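Local coordinates for C-1-tetrahydrofolate synthase, cytoplasmic, putative (Trypanosoma brucei, PDB 4CJX), which probably catalyses both the NADP(+)-dependent oxidation of methylenetetrahydrofolate and the hydrolysis of the resulting methenyl compound, two linked steps of one-carbon metabolism, at residues Val213-Ser216 with Ala217-Leu220; Ser302-Leu305 with Lys306-Thr310; Glu173-Arg176 with Cys177-Val180. All blocks are in the same frame, centred on the assembly; numbering follows the deposited sequence. Where two conformers were deposited one is given.

Contact 1 of 3, residues Val213-Ser216 with Ala217-Leu220; sequences VVHS and ATPL
Thr-218 OG1 accepts the backbone N-H of His-215 over 2.7 Å. The N-H...O angle is 146°, so the bond is somewhat bent. It runs across a type I beta turn from His-215 to Thr-218. The turn is closed in the other direction by Thr-218 N, which donates to His-215 O at 3.0 Å. The two residues therefore grip each other twice, once through the threonine side chain and once through backbone alone.

With OG1 beside its own backbone N (chi1 -64°), Thr-218 turns this oxygen back to the N-H of His-215. The methyl takes the other branch and approaches Val-214, with Thr-218 CG2 4.2 Å from Val-214 CG2. The two side chains cross at about a right angle. Ile-223 of helix 220-228 touches both of them, and Thr-210 of the second subunit packs on both as well.

Two waters complete the turn. One bonds Ser-216 OG at 2.8 Å and accepts from Ala-217 N. The other donates to Ser-216 O at 2.9 Å and to Thr-218 O at 2.7 Å, so it bridges two carbonyls of the turn. Pro-219 follows as the N-cap of helix 220-228.

Just after the strand, His-215 touches Arg-192, and Ser-216 is a neighbour along the chain. Arg-192 and Ser-216 both bind NADP(+) in a crystal structure of this protein. The loop after the second strand of a Rossmann-like domain, here strand 210-214, commonly meets the adenosine end of the dinucleotide, and the role of Ser-216 is consistent with that.

Contact 2 of 3, residues Ser302-Leu305 with Lys306-Thr310; sequences SMLL and KNTLT
Leu-304 and Thr-308 lie one helical turn apart, and their side chains cross at a slant. Leu-304 CD1 comes to 3.9 Å from Thr-308 OG1. The hydroxyl itself is turned to the backbone. Thr-308 OG1 stands beside its own N (chi1 -59°) and donates to Leu-304 O at 2.7 Å. Thr-308 N donates to the same oxygen at 3.0 Å. The two donors reach Leu-304 O from opposite faces of its carbonyl plane, so this oxygen is gripped twice. Thr-308 OG1 also bonds Ser-117 OG, which ties the helix to the start of strand 117-120.

Asn-307 is turned against Met-303 in another way. Its CG lies 3.4 Å from Met-303 O, but the amide makes no bond there. The oxygen Asn-307 OD1, at 3.3 Å from Met-303 O, is a second acceptor. Asn-307 ND2 instead donates to Ala-143 O and Val-164 O. The backbone N of Asn-307 meets Met-303 O at 2.9 Å in a nearly straight bond (176°).

All these residues belong to the long helix 296-316 near the C-terminus. Most of the residues that touch here are buried. Leu-305 and Leu-309 pack on Leu-41 of helix 30-51, and Leu-305 also meets helix 68-83. Met-303 touches helices 30-51 and 166-178. The side chain of Leu-304 is about 6 Å from the bound folate-like inhibitor, so this face of the helix probably lies behind the ligand pocket.

Lys-306 is exposed and leads away from the helix, its chain extended beyond CG. Lys-306 CD lies 4.4 Å from Met-303 SD, a loose contact. Leu-309 N continues the helical pattern with a bond to Leu-305 O.

Contact 3 of 3, residues Glu173-Arg176 with Cys177-Val180; sequences ELLR and CSGV
The carboxylate of Glu-173 has Cys-177 near one oxygen and the guanidinium of Arg-176 at the other. Glu-173 OE2 is 3.8 Å from Cys-177 SG. Cys-177 has two conformers, so this approach is doubtful. Glu-173 OE1 uses its syn lone pair to accept from Arg-176 NH1 at 3.3 Å, in a long salt bridge. The oxygen lies close to the guanidinium plane, 13° out of it. A bend in the glutamate chain (chi2 68°) folds the carboxylate back toward the extended arginine. The side chain of Glu-173 touches Ile-37 and Val-299.

Further on, the contact turns on Leu-175 O. Ser-178 OG donates to it at 2.7 Å and Gly-179 N at 2.9 Å, both from the same face of the carbonyl plane. A water donates to Leu-175 O as well and also reaches Val-180 O. Ser-178 OG then accepts from Val-180 N at 3.1 Å, in an almost straight bond (173°). One hydroxyl thus links Leu-175 O to the backbone N of Val-180. Leu-175 CD2 also meets Val-180 CG2 at 4.0 Å, an apolar contact. Val-180 also rests on Tyr-288 of strand 288-289.

Gly-179 is the first residue to leave helical angles, and its phi is positive. At these backbone angles a beta carbon itself would collide with the carbonyl O of Ser-178. A glycine with positive phi is a common way to end a helix, and here an ST turn at Ser-178 accompanies it. The two close helix 166-178 and start the chain toward strand 186-190.

How the contacts relate
Along the chain, contact 3 comes first, then contact 1, then contact 2. They are in series, and none nests in or crosses another. Contact 3 ends helix 166-178 and releases the chain toward the parallel sheet. Contact 1 closes the turn between strand 210-214, at the edge of that sheet within the chain, and helix 220-228. Contact 2 lies inside helix 296-316 and closes no loop. Contacts 2 and 3 are neighbours, about 4 Å apart at their nearest atoms but not touching, and their two helices pack together. Contact 1 lies beyond the chain's centre from contact 2, with centres about 32 Å apart, at the cofactor-binding and subunit-interface side.

Contact 1 of 3, residues Val213-Ser216 with Ala217-Leu220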
loop_
_atom_site.group_PDB
_atom_site.type_symbol
_atom_site.label_atom_id
_atom_site.label_comp_id
_atom_site.label_asym_id
_atom_site.label_seq_id
_atom_site.Cartn_x
_atom_site.Cartn_y
_atom_site.Cartn_z
ATOM N N VAL B 213 11.119 4.390 2.922
ATOM C CA VAL B 213 10.344 5.550 2.556
ATOM C C VAL B 213 10.615 6.689 3.524
ATOM O O VAL B 213 10.609 6.507 4.748
ATOM C CB VAL B 213 8.837 5.262 2.620
ATOM C CG1 VAL B 213 8.053 6.543 2.365
ATOM C CG2 VAL B 213 8.477 4.192 1.598
ATOM N N VAL B 214 10.799 7.861 2.939
ATOM C CA VAL B 214 11.163 9.072 3.629
ATOM C C VAL B 214 10.273 10.210 3.063
ATOM O O VAL B 214 9.605 10.030 2.031
ATOM C CB VAL B 214 12.681 9.250 3.377
ATOM C CG1 VAL B 214 13.065 10.628 2.939
ATOM C CG2 VAL B 214 13.510 8.735 4.546
ATOM N N HIS B 215 10.248 11.350 3.753
ATOM C CA HIS B 215 9.440 12.520 3.342
ATOM C C HIS B 215 10.278 13.773 3.180
ATOM O O HIS B 215 11.371 13.851 3.746
ATOM C CB HIS B 215 8.369 12.784 4.384
ATOM C CG HIS B 215 7.397 11.669 4.523
ATOM N ND1 HIS B 215 6.178 11.665 3.873
ATOM C CD2 HIS B 215 7.479 10.488 5.181
ATOM C CE1 HIS B 215 5.533 10.545 4.161
ATOM N NE2 HIS B 215 6.307 9.808 4.936
ATOM N N SER B 216 9.771 14.787 2.457
ATOM C CA SER B 216 10.571 16.019 2.262
ATOM C C SER B 216 10.985 16.669 3.574
ATOM O O SER B 216 12.121 17.195 3.693
ATOM C CB SER B 216 9.866 17.037 1.359
ATOM O OG SER B 216 8.516 17.228 1.760
ATOM N N ALA B 217 10.096 16.591 4.569
ATOM C CA ALA B 217 10.348 17.197 5.863
ATOM C C ALA B 217 10.868 16.214 6.898
ATOM O O ALA B 217 10.967 16.555 8.051
ATOM C CB ALA B 217 9.100 17.909 6.361
ATOM N N THR B 218 11.215 14.999 6.486
ATOM C CA THR B 218 11.919 14.053 7.349
ATOM C C THR B 218 13.257 14.685 7.811
ATOM O O THR B 218 13.896 15.354 7.026
ATOM C CB THR B 218 12.191 12.757 6.571
ATOM O OG1 THR B 218 10.950 12.134 6.231
ATOM C CG2 THR B 218 13.085 11.777 7.354
ATOM N N PRO B 219 13.673 14.476 9.075
ATOM C CA PRO B 219 14.955 15.077 9.463
ATOM C C PRO B 219 16.089 14.799 8.453
ATOM O O PRO B 219 16.294 13.682 7.984
ATOM C CB PRO B 219 15.232 14.461 10.819
ATOM C CG PRO B 219 13.874 14.243 11.376
ATOM C CD PRO B 219 13.093 13.718 10.194
ATOM N N LEU B 220 16.774 15.866 8.095
ATOM C CA LEU B 220 17.759 15.840 7.039
ATOM C C LEU B 220 18.903 14.887 7.288
ATOM O O LEU B 220 19.415 14.303 6.351
ATOM C CB LEU B 220 18.361 17.232 6.860
ATOM C CG LEU B 220 18.877 17.397 5.444
ATOM C CD1 LEU B 220 17.704 17.740 4.537
ATOM C CD2 LEU B 220 19.969 18.456 5.440
HETATM O O HOH W 1 7.036 16.102 3.872
HETATM O O HOH W 2 14.113 17.669 5.724
#

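Contact 2 of 3, residues Ser302-Leu305 with Lys306-Thr310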
loop_
_atom_site.group_PDB
_atom_site.type_symbol
_atom_site.label_atom_id
_atom_site.label_comp_id
_atom_site.label_asym_id
_atom_site.label_seq_id
_atom_site.Cartn_x
_atom_site.Cartn_y
_atom_site.Cartn_z
ATOM N N SER B 302 3.353 8.795 -21.613
ATOM C CA SER B 302 3.367 7.574 -22.417
ATOM C C SER B 302 2.711 6.395 -21.697
ATOM O O SER B 302 2.063 5.560 -22.327
ATOM C CB SER B 302 4.806 7.193 -22.800
ATOM O OG SER B 302 5.371 8.217 -23.602
ATOM N N MET B 303 2.898 6.319 -20.393
ATOM C CA MET B 303 2.274 5.245 -19.613
ATOM C C MET B 303 0.748 5.378 -19.518
ATOM O O MET B 303 0.051 4.370 -19.405
ATOM C CB MET B 303 2.881 5.162 -18.209
ATOM C CG MET B 303 4.363 4.784 -18.169
ATOM S SD MET B 303 4.767 3.295 -19.103
ATOM C CE MET B 303 5.302 3.976 -20.654
ATOM N N LEU B 304 0.241 6.605 -19.540
ATOM C CA LEU B 304 -1.199 6.838 -19.541
ATOM C C LEU B 304 -1.781 6.288 -20.837
ATOM O O LEU B 304 -2.835 5.682 -20.827
ATOM C CB LEU B 304 -1.532 8.328 -19.404
ATOM C CG LEU B 304 -2.948 8.766 -19.801
ATOM C CD1 LEU B 304 -3.989 8.135 -18.886
ATOM C CD2 LEU B 304 -3.085 10.279 -19.786
ATOM N N LEU B 305 -1.073 6.516 -21.944
ATOM C CA LEU B 305 -1.490 6.024 -23.257
ATOM C C LEU B 305 -1.428 4.484 -23.302
ATOM O O LEU B 305 -2.287 3.831 -23.896
ATOM C CB LEU B 305 -0.620 6.635 -24.357
ATOM C CG LEU B 305 -0.613 8.167 -24.459
ATOM C CD1 LEU B 305 0.084 8.589 -25.739
ATOM C CD2 LEU B 305 -2.007 8.764 -24.420
ATOM N N LYS B 306 -0.403 3.918 -22.660
ATOM C CA LYS B 306 -0.275 2.468 -22.549
ATOM C C LYS B 306 -1.461 1.856 -21.758
ATOM O O LYS B 306 -2.141 0.955 -22.257
ATOM C CB LYS B 306 1.094 2.099 -21.955
ATOM C CG LYS B 306 1.432 0.622 -22.089
ATOM C CD LYS B 306 2.876 0.343 -21.726
ATOM C CE LYS B 306 3.247 -1.125 -21.938
ATOM N NZ LYS B 306 4.375 -1.524 -21.027
ATOM N N ASN B 307 -1.727 2.372 -20.560
ATOM C CA ASN B 307 -2.864 1.931 -19.760
ATOM C C ASN B 307 -4.156 1.981 -20.583
ATOM O O ASN B 307 -4.951 1.046 -20.582
ATOM C CB ASN B 307 -3.061 2.799 -18.514
ATOM C CG ASN B 307 -2.010 2.575 -17.449
ATOM O OD1 ASN B 307 -1.070 1.811 -17.638
ATOM N ND2 ASN B 307 -2.157 3.261 -16.325
ATOM N N THR B 308 -4.329 3.088 -21.298
ATOM C CA THR B 308 -5.528 3.327 -22.080
ATOM C C THR B 308 -5.684 2.317 -23.226
ATOM O O THR B 308 -6.782 1.789 -23.454
ATOM C CB THR B 308 -5.515 4.778 -22.612
ATOM O OG1 THR B 308 -5.448 5.702 -21.499
ATOM C CG2 THR B 308 -6.730 5.044 -23.466
ATOM N N LEU B 309 -4.588 2.021 -23.920
ATOM C CA LEU B 309 -4.602 0.993 -24.960
ATOM C C LEU B 309 -4.879 -0.387 -24.366
ATOM O O LEU B 309 -5.629 -1.157 -24.950
ATOM C CB LEU B 309 -3.291 0.986 -25.749
ATOM C CG LEU B 309 -3.187 0.055 -26.959
ATOM C CD1 LEU B 309 -4.198 0.390 -28.047
ATOM C CD2 LEU B 309 -1.774 0.126 -27.516
ATOM N N THR B 310 -4.291 -0.687 -23.206
ATOM C CA THR B 310 -4.596 -1.926 -22.490
ATOM C C THR B 310 -6.084 -1.996 -22.130
ATOM O O THR B 310 -6.741 -3.029 -22.359
ATOM C CB THR B 310 -3.693 -2.122 -21.259
ATOM O OG1 THR B 310 -2.332 -2.183 -21.694
ATOM C CG2 THR B 310 -4.010 -3.403 -20.547
#

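Contact 3 of 3, residues Glu173-Arg176 with Cys177-Val180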
loop_
_atom_site.group_PDB
_atom_site.type_symbol
_atom_site.label_atom_id
_atom_site.label_comp_id
_atom_site.label_asym_id
_atom_site.label_seq_id
_atom_site.Cartn_x
_atom_site.Cartn_y
_atom_site.Cartn_z
ATOM N N GLU B 173 9.596 1.877 -15.766
ATOM C CA GLU B 173 10.045 1.828 -17.158
ATOM C C GLU B 173 11.452 2.438 -17.337
ATOM O O GLU B 173 12.261 1.927 -18.119
ATOM C CB GLU B 173 9.025 2.527 -18.066
ATOM C CG GLU B 173 9.427 2.678 -19.530
ATOM C CD GLU B 173 9.501 1.361 -20.309
ATOM O OE1 GLU B 173 8.975 0.319 -19.858
ATOM O OE2 GLU B 173 10.109 1.388 -21.398
ATOM N N LEU B 174 11.733 3.530 -16.635
ATOM C CA LEU B 174 13.057 4.117 -16.710
ATOM C C LEU B 174 14.128 3.236 -16.047
ATOM O O LEU B 174 15.229 3.149 -16.566
ATOM C CB LEU B 174 13.051 5.540 -16.154
ATOM C CG LEU B 174 12.290 6.480 -17.101
ATOM C CD1 LEU B 174 12.132 7.833 -16.473
ATOM C CD2 LEU B 174 12.973 6.637 -18.442
ATOM N N LEU B 175 13.790 2.560 -14.940
ATOM C CA LEU B 175 14.693 1.533 -14.356
ATOM C C LEU B 175 14.966 0.361 -15.311
ATOM O O LEU B 175 16.092 -0.135 -15.430
ATOM C CB LEU B 175 14.174 1.027 -13.011
ATOM C CG LEU B 175 14.238 2.077 -11.894
ATOM C CD1 LEU B 175 13.533 1.598 -10.631
ATOM C CD2 LEU B 175 15.670 2.468 -11.555
ATOM N N ARG B 176 13.929 -0.064 -16.012
ATOM C CA ARG B 176 14.044 -1.115 -17.025
ATOM C C ARG B 176 15.016 -0.686 -18.148
ATOM O O ARG B 176 15.868 -1.470 -18.599
ATOM C CB ARG B 176 12.648 -1.362 -17.584
ATOM C CG ARG B 176 12.490 -2.550 -18.486
ATOM C CD ARG B 176 11.141 -2.451 -19.185
ATOM N NE ARG B 176 10.847 -3.619 -19.996
ATOM C CZ ARG B 176 9.737 -3.770 -20.717
ATOM N NH1 ARG B 176 8.803 -2.813 -20.741
ATOM N NH2 ARG B 176 9.554 -4.881 -21.421
ATOM N N CYS B 177 14.858 0.563 -18.593
ATOM C CA CYS B 177 15.712 1.130 -19.631
ATOM C C CYS B 177 17.170 1.194 -19.175
ATOM O O CYS B 177 18.082 0.902 -19.957
ATOM C CB CYS B 177 15.245 2.541 -20.020
ATOM S SG CYS B 177 13.678 2.612 -20.916
ATOM N N SER B 178 17.386 1.589 -17.919
ATOM C CA SER B 178 18.723 1.602 -17.364
ATOM C C SER B 178 19.277 0.176 -17.416
ATOM O O SER B 178 20.399 -0.054 -17.873
ATOM C CB SER B 178 18.743 2.196 -15.938
ATOM O OG SER B 178 18.300 1.264 -14.941
ATOM N N GLY B 179 18.453 -0.776 -16.995
ATOM C CA GLY B 179 18.862 -2.173 -16.833
ATOM C C GLY B 179 19.530 -2.489 -15.493
ATOM O O GLY B 179 20.085 -3.554 -15.344
ATOM N N VAL B 180 19.456 -1.599 -14.512
ATOM C CA VAL B 180 20.027 -1.903 -13.187
ATOM C C VAL B 180 19.293 -3.050 -12.462
ATOM O O VAL B 180 18.076 -3.226 -12.603
ATOM C CB VAL B 180 20.064 -0.685 -12.243
ATOM C CG1 VAL B 180 20.886 0.442 -12.877
ATOM C CG2 VAL B 180 18.667 -0.229 -11.863
HETATM O O HOH W 3 16.370 -2.860 -14.455
#